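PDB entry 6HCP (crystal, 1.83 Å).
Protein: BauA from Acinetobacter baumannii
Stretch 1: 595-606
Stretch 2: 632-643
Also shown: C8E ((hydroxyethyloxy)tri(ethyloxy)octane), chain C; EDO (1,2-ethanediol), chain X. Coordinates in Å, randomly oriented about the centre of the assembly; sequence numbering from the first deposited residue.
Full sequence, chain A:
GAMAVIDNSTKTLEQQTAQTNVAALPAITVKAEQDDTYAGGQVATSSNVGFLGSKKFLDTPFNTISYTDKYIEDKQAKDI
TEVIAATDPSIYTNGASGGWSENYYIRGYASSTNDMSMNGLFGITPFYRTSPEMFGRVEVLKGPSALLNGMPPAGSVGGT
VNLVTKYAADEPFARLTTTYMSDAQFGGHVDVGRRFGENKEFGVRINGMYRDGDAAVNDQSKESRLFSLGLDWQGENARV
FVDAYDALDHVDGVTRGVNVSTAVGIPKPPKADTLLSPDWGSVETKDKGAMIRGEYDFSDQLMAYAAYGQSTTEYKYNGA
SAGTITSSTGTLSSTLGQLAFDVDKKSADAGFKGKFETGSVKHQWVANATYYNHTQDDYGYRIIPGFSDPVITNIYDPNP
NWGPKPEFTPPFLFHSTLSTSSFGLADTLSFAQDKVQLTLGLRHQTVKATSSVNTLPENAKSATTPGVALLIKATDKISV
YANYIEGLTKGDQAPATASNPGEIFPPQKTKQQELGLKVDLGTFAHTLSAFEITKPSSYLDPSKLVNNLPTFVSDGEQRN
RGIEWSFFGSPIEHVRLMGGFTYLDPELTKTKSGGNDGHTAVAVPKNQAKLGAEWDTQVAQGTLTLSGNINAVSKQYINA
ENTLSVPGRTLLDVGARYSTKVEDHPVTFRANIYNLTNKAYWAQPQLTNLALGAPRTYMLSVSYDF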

# COMPACT_ATOMS: atom_id res chain seq x y z
N GLY A 595 -40.66 9.92 22.91
CA GLY A 595 -40.38 10.12 21.48
C GLY A 595 -39.40 9.10 20.90
O GLY A 595 -39.57 8.61 19.79
N ASN A 596 -38.38 8.71 21.68
CA ASN A 596 -37.34 7.82 21.17
C ASN A 596 -37.39 6.48 21.90
O ASN A 596 -36.43 5.69 21.84
CB ASN A 596 -35.97 8.48 21.31
CG ASN A 596 -35.79 9.61 20.34
OD1 ASN A 596 -36.31 9.57 19.22
ND2 ASN A 596 -35.02 10.60 20.74
N ASP A 597 -38.52 6.16 22.52
CA ASP A 597 -38.64 4.87 23.23
C ASP A 597 -38.45 3.71 22.25
O ASP A 597 -39.05 3.68 21.16
CB ASP A 597 -39.99 4.71 23.94
CG ASP A 597 -40.16 5.58 25.17
OD1 ASP A 597 -39.29 6.43 25.45
OD2 ASP A 597 -41.20 5.40 25.84
N GLY A 598 -37.63 2.73 22.64
CA GLY A 598 -37.42 1.55 21.85
C GLY A 598 -36.36 1.76 20.77
O GLY A 598 -35.98 0.81 20.10
N HIS A 599 -35.79 2.97 20.69
CA HIS A 599 -34.71 3.22 19.70
C HIS A 599 -33.39 2.64 20.22
O HIS A 599 -33.25 2.27 21.40
CB HIS A 599 -34.59 4.72 19.42
CG HIS A 599 -35.73 5.28 18.63
ND1 HIS A 599 -35.74 6.59 18.20
CD2 HIS A 599 -36.89 4.73 18.22
CE1 HIS A 599 -36.87 6.83 17.55
NE2 HIS A 599 -37.60 5.71 17.57
N THR A 600 -32.42 2.53 19.32
CA THR A 600 -31.08 2.05 19.65
C THR A 600 -30.24 3.26 20.06
O THR A 600 -30.33 4.33 19.47
CB THR A 600 -30.46 1.32 18.46
OG1 THR A 600 -31.28 0.19 18.18
CG2 THR A 600 -29.04 0.87 18.70
N ALA A 601 -29.43 3.10 21.11
CA ALA A 601 -28.54 4.15 21.58
C ALA A 601 -27.55 4.52 20.47
O ALA A 601 -27.20 3.67 19.63
CB ALA A 601 -27.81 3.71 22.82
N VAL A 602 -27.07 5.77 20.52
CA VAL A 602 -26.13 6.27 19.52
C VAL A 602 -24.75 5.66 19.74
O VAL A 602 -24.42 5.13 20.81
CB VAL A 602 -26.06 7.81 19.53
CG1 VAL A 602 -27.40 8.45 19.18
CG2 VAL A 602 -25.52 8.33 20.85
N ALA A 603 -23.95 5.70 18.67
CA ALA A 603 -22.47 5.67 18.68
C ALA A 603 -21.95 4.23 18.65
O ALA A 603 -20.89 3.99 18.06
CB ALA A 603 -21.91 6.45 19.85
N VAL A 604 -22.57 3.33 19.41
CA VAL A 604 -22.03 2.00 19.63
C VAL A 604 -22.59 1.03 18.60
O VAL A 604 -23.76 1.10 18.25
CB VAL A 604 -22.27 1.50 21.06
CG1 VAL A 604 -21.45 2.31 22.05
CG2 VAL A 604 -23.75 1.49 21.41
N PRO A 605 -21.78 0.05 18.15
CA PRO A 605 -22.27 -1.00 17.25
C PRO A 605 -22.96 -2.10 18.06
O PRO A 605 -22.58 -2.34 19.21
CB PRO A 605 -20.98 -1.54 16.61
CG PRO A 605 -19.93 -1.32 17.66
CD PRO A 605 -20.33 -0.03 18.37
N LYS A 606 -23.88 -2.82 17.42
CA LYS A 606 -24.52 -3.95 18.08
C LYS A 606 -23.66 -5.22 17.98
O LYS A 606 -23.71 -6.05 18.86
CB LYS A 606 -25.91 -4.21 17.49
CG LYS A 606 -26.90 -3.12 17.85
CD LYS A 606 -28.28 -3.35 17.29
CE LYS A 606 -29.13 -4.28 18.11
NZ LYS A 606 -30.56 -4.00 17.85
N ALA A 632 -13.97 -6.05 13.21
CA ALA A 632 -15.17 -5.92 12.42
C ALA A 632 -16.33 -5.49 13.31
O ALA A 632 -16.65 -6.17 14.29
CB ALA A 632 -15.49 -7.23 11.74
N VAL A 633 -16.99 -4.40 12.93
CA VAL A 633 -18.17 -3.94 13.65
C VAL A 633 -19.30 -3.65 12.67
O VAL A 633 -19.07 -3.35 11.51
CB VAL A 633 -17.87 -2.72 14.54
CG1 VAL A 633 -16.68 -2.97 15.44
CG2 VAL A 633 -17.67 -1.45 13.74
N SER A 634 -20.53 -3.64 13.21
CA SER A 634 -21.74 -3.33 12.48
C SER A 634 -22.06 -1.84 12.61
O SER A 634 -21.28 -1.06 13.15
CB SER A 634 -22.87 -4.19 12.95
OG SER A 634 -23.08 -4.05 14.34
N LYS A 635 -23.21 -1.43 12.06
CA LYS A 635 -23.52 -0.02 11.93
C LYS A 635 -23.73 0.64 13.30
O LYS A 635 -24.04 -0.04 14.28
CB LYS A 635 -24.77 0.12 11.05
CG LYS A 635 -26.07 -0.39 11.64
CD LYS A 635 -27.24 0.06 10.77
CE LYS A 635 -28.59 -0.30 11.32
NZ LYS A 635 -29.66 0.39 10.55
N GLN A 636 -23.63 1.97 13.33
CA GLN A 636 -23.93 2.75 14.53
C GLN A 636 -24.88 3.88 14.16
O GLN A 636 -24.71 4.55 13.14
CB GLN A 636 -22.66 3.32 15.16
CG GLN A 636 -21.47 2.36 15.18
CD GLN A 636 -20.47 2.64 14.08
OE1 GLN A 636 -19.91 3.72 14.03
NE2 GLN A 636 -20.29 1.68 13.19
N TYR A 637 -25.83 4.16 15.05
CA TYR A 637 -26.69 5.29 14.91
C TYR A 637 -25.98 6.56 15.35
O TYR A 637 -25.24 6.58 16.36
CB TYR A 637 -28.01 5.09 15.67
CG TYR A 637 -28.90 4.10 14.99
CD1 TYR A 637 -29.56 4.44 13.81
CD2 TYR A 637 -28.94 2.78 15.39
CE1 TYR A 637 -30.32 3.52 13.12
CE2 TYR A 637 -29.69 1.84 14.70
CZ TYR A 637 -30.43 2.23 13.60
OH TYR A 637 -31.13 1.31 12.88
N ILE A 638 -26.30 7.65 14.66
CA ILE A 638 -25.68 8.94 14.91
C ILE A 638 -26.61 9.83 15.74
O ILE A 638 -26.14 10.73 16.46
CB ILE A 638 -25.24 9.57 13.57
CG1 ILE A 638 -24.15 8.71 12.93
CG2 ILE A 638 -24.78 11.02 13.74
CD1 ILE A 638 -22.97 8.40 13.84
N ASN A 639 -27.92 9.57 15.68
CA ASN A 639 -28.88 10.33 16.52
C ASN A 639 -29.87 9.36 17.17
O ASN A 639 -30.02 8.23 16.77
CB ASN A 639 -29.63 11.42 15.75
CG ASN A 639 -30.45 10.92 14.58
OD1 ASN A 639 -30.72 9.73 14.43
ND2 ASN A 639 -30.85 11.84 13.71
N ALA A 640 -30.46 9.83 18.28
CA ALA A 640 -31.33 9.01 19.12
C ALA A 640 -32.66 8.75 18.41
O ALA A 640 -33.37 7.80 18.74
CB ALA A 640 -31.53 9.69 20.45
N GLU A 641 -32.99 9.61 17.44
CA GLU A 641 -34.16 9.41 16.55
C GLU A 641 -33.93 8.22 15.61
O GLU A 641 -34.88 7.70 15.02
CB GLU A 641 -34.45 10.67 15.74
CG GLU A 641 -34.89 11.86 16.58
CD GLU A 641 -33.81 12.51 17.44
OE1 GLU A 641 -32.61 12.48 17.03
OE2 GLU A 641 -34.15 12.92 18.59
N ASN A 642 -32.66 7.80 15.47
CA ASN A 642 -32.25 6.68 14.63
C ASN A 642 -32.60 6.95 13.16
O ASN A 642 -32.84 6.01 12.40
CB ASN A 642 -32.84 5.35 15.09
CG ASN A 642 -32.31 4.77 16.39
OD1 ASN A 642 -32.70 3.68 16.75
ND2 ASN A 642 -31.42 5.47 17.09
N THR A 643 -32.54 8.21 12.73
CA THR A 643 -32.76 8.57 11.33
C THR A 643 -31.42 8.82 10.61
O THR A 643 -31.40 9.03 9.41
CB THR A 643 -33.68 9.78 11.23
OG1 THR A 643 -33.16 10.80 12.08
CG2 THR A 643 -35.11 9.44 11.60
C1 C8E C . -21.45 -15.01 21.71
C2 C8E C . -21.60 -14.91 20.22
C3 C8E C . -21.74 -13.46 19.75
C4 C8E C . -21.82 -13.41 18.22
C5 C8E C . -21.78 -11.99 17.68
C6 C8E C . -21.32 -11.96 16.22
C7 C8E C . -20.99 -10.54 15.79
C8 C8E C . -20.09 -10.47 14.54
O9 C8E C . -20.38 -9.33 13.74
C10 C8E C . -19.27 -8.59 13.21
C11 C8E C . -19.74 -7.38 12.41
O12 C8E C . -19.82 -7.60 11.00
C13 C8E C . -21.17 -7.37 10.49
C14 C8E C . -21.28 -6.15 9.55
O15 C8E C . -22.54 -5.40 9.60
C16 C8E C . -22.45 -4.07 8.99
C17 C8E C . -23.72 -3.16 9.09
O18 C8E C . -23.49 -2.02 8.21
C1 EDO X . -28.16 6.84 7.04
O1 EDO X . -27.90 8.11 7.63
C2 EDO X . -29.64 6.51 7.13
O2 EDO X . -30.39 7.74 7.04
O HOH W 1 -25.82 2.67 17.54
O HOH W 2 -19.43 5.24 16.22
O HOH W 3 -25.08 -2.37 14.75

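The two stretches of BauA meet as irregular, antiparallel segments held mainly by side-chain-to-backbone hydrogen bonds and bridging waters, with little regular sheet between them. The register runs from Asn596 opposite Glu641 to Pro605 opposite Gln636. Together the two sides bury 702 Å².

Asn642 pairs with Thr600 through two hydrogen bonds. Its amide reads the backbone of Thr600 at both polar atoms. Thr600 N donates to Asn642 OD1 at 2.8 Å, and Asn642 ND2 donates to Thr600 O at 2.9 Å. A primary amide carries a donor and an acceptor side by side, so it can stand in for a neighbouring strand. Asn642 ND2 also donates to Asn639 O at 3.1 Å, within the type I turn from Asn639 to Asn642. This ties the turn to the partner it holds.

Just before Thr600, a type II turn runs from Asn596 to His599, closed by the hydrogen bond from His599 N to Asn596 O at 3.0 Å. Gly598 sits in it with phi/psi of 83/0, where a CB would be jammed against the carbonyl O of Asp597. At the last position of the turn, His599 ND1 donates to Ala640 O at 2.7 Å. The acceptor lies near the ring plane, as a ring N-H requires. Asn596 ND2 donates to Glu641 OE2 at 3.3 Å; this bond is long but nearly straight, at 171°.

In the middle, Ala603 N donates to Tyr637 O at 2.8 Å. Tyr637 O also receives a CA-H...O contact from Val602 CA at 3.3 Å. Val602 CG1 packs over the backbone of the turn, 3.3 Å from Asn639 C. Thr600 CB approaches Tyr637 CD2 at 3.7 Å.

Waters fill the gaps where the chains do not bond directly. Water 1 donates to Ala601 O and Val604 O, both at 2.7 Å, and accepts from Tyr637 N at 2.9 Å. Water 2 donates to Ala603 O and Gln636 OE1, each at 2.7 Å. Water 3 accepts from Lys606 N at 3.0 Å, donates to Lys635 O at 2.6 Å, and lies 2.6 Å from Ser634 OG.

Pro605 has no N-H to donate. Pro605 CB meets Val633 CB at 3.9 Å in an apolar contact. Pro605 CA makes a CA-H...O contact with Lys635 O at 3.6 Å. Nearby, the CA-to-CB bond of Gln636 points toward the other stretch, with Gln636 CG 3.4 Å from Ala603 O, and its end is steadied by Gln636 NE2 donating to Ser634 O at 2.9 Å.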